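Local coordinates for putative epoxide hydrolase protein (Klebsiella pneumoniae subsp. pneumoniae, PDB 5BOV) that is probably a hydrolase of the alpha/beta-hydrolase fold, possibly an epoxide hydrolase or a lipase acting on monoacylglycerols, at residues G17-G22 with A89-H94. Residues are numbered along the deposited sequence; the frame is centred on the assembly and turned at random. Where two conformers were deposited one is given.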
# COMPACT_ATOMS: atom_id res chain seq x y z
N GLY A 17 -13.74 4.33 11.55
CA GLY A 17 -14.29 3.00 11.29
C GLY A 17 -13.98 2.10 12.47
O GLY A 17 -14.28 2.42 13.62
N ASP A 18 -13.37 0.97 12.17
CA ASP A 18 -12.97 0.03 13.21
C ASP A 18 -11.61 0.30 13.83
O ASP A 18 -11.18 -0.47 14.73
CB ASP A 18 -12.97 -1.39 12.61
CG ASP A 18 -14.36 -1.90 12.28
OD1 ASP A 18 -15.36 -1.43 12.83
OD2 ASP A 18 -14.43 -2.93 11.52
N LEU A 19 -10.94 1.37 13.38
CA LEU A 19 -9.58 1.66 13.82
C LEU A 19 -9.42 2.98 14.54
O LEU A 19 -10.23 3.88 14.37
CB LEU A 19 -8.73 1.72 12.54
CG LEU A 19 -8.73 0.49 11.66
CD1 LEU A 19 -7.86 0.76 10.43
CD2 LEU A 19 -8.19 -0.75 12.39
N ASN A 20 -8.34 3.06 15.27
CA ASN A 20 -7.72 4.35 15.59
C ASN A 20 -6.46 4.40 14.70
O ASN A 20 -5.55 3.62 14.90
CB ASN A 20 -7.43 4.44 17.08
CG ASN A 20 -6.41 5.49 17.48
OD1 ASN A 20 -6.03 6.40 16.75
ND2 ASN A 20 -5.84 5.26 18.66
N ILE A 21 -6.50 5.27 13.71
CA ILE A 21 -5.49 5.31 12.72
C ILE A 21 -4.42 6.28 13.14
O ILE A 21 -4.72 7.45 13.48
CB ILE A 21 -6.08 5.72 11.34
CG1 ILE A 21 -6.94 4.57 10.82
CG2 ILE A 21 -4.94 5.97 10.31
CD1 ILE A 21 -7.68 4.85 9.51
N GLY A 22 -3.15 5.82 13.07
CA GLY A 22 -1.99 6.68 13.21
C GLY A 22 -1.51 7.24 11.87
O GLY A 22 -1.41 6.51 10.91
N ALA A 89 -9.19 -0.64 1.94
CA ALA A 89 -9.80 0.44 1.19
C ALA A 89 -10.87 1.15 2.04
O ALA A 89 -10.91 2.40 2.11
CB ALA A 89 -10.39 -0.09 -0.10
N ALA A 90 -11.72 0.36 2.71
CA ALA A 90 -12.73 0.95 3.59
C ALA A 90 -12.10 1.80 4.69
O ALA A 90 -12.61 2.88 4.99
CB ALA A 90 -13.60 -0.14 4.20
N ASP A 91 -10.94 1.34 5.24
CA ASP A 91 -10.24 2.07 6.28
C ASP A 91 -9.87 3.50 5.75
O ASP A 91 -9.98 4.52 6.45
CB ASP A 91 -8.93 1.42 6.68
CG ASP A 91 -9.05 0.06 7.37
OD1 ASP A 91 -10.11 -0.16 8.06
OD2 ASP A 91 -8.06 -0.69 7.29
N ILE A 92 -9.39 3.55 4.51
CA ILE A 92 -8.98 4.82 3.95
C ILE A 92 -10.13 5.77 3.71
O ILE A 92 -10.04 6.99 3.93
CB ILE A 92 -8.06 4.63 2.68
CG1 ILE A 92 -6.79 3.86 3.06
CG2 ILE A 92 -7.74 5.96 2.02
CD1 ILE A 92 -6.03 4.32 4.31
N VAL A 93 -11.26 5.23 3.26
CA VAL A 93 -12.45 6.03 3.06
C VAL A 93 -12.94 6.56 4.45
O VAL A 93 -13.29 7.73 4.56
CB VAL A 93 -13.59 5.30 2.35
CG1 VAL A 93 -14.87 6.15 2.30
CG2 VAL A 93 -13.15 4.97 0.96
N HIS A 94 -12.94 5.70 5.48
CA HIS A 94 -13.29 6.17 6.82
C HIS A 94 -12.32 7.24 7.31
O HIS A 94 -12.74 8.23 7.98
CB HIS A 94 -13.27 5.00 7.81
CG HIS A 94 -14.41 4.07 7.65
ND1 HIS A 94 -15.74 4.47 7.67
CD2 HIS A 94 -14.42 2.72 7.57
CE1 HIS A 94 -16.50 3.39 7.51
NE2 HIS A 94 -15.73 2.33 7.45
O HOH W 1 -11.77 1.23 9.58
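One face of the H94 imidazole carries the CA of G17, 3.9 Å from the ring centroid and 18° off the ring normal, a CH-pi contact. The carbon is displaced from the centre toward the rim, its nearest ring atom being CD2, and G17 N lies 3.8 Å from H94 CB. G17 has a positive phi (66°), a backbone shape that favours glycine, and its alpha carbon lies directly against the ring. The second flat group is the D91 carboxylate: L19 CD1 sits above its plane, a little off the carbon toward the two oxygens, 3.4 Å from both CG and OD1 of D91; OD2 of D91 is nearly as close to that methyl. The two side chains cross at about a right angle, and L19 gets there with CG anti to its carbonyl carbon (chi1 -57°). No direct hydrogen bond joins the segments. A water bridges them instead: it accepts from D18 N at 3.1 Å and lies 2.6 Å from D91 OD1. At the other carboxylate oxygen, D91 OD2 forms a salt bridge with R67 NE from strand 59-74, probably favouring the ionised acid despite its burial. This is the layered packing of an alpha/beta hydrolase: helix 85-98 lies against the mixed sheet near its antiparallel border, where the turn between strands 12-16 and 19-26 meets H94. L19 and I21, alternate residues of strand 19-26, both direct their side chains at the helix. I21 CD1 stops 3.8 Å from the backbone O of D91, a plain van der Waals approach, while its side chain also touches P64 and T72 of the neighbouring strand.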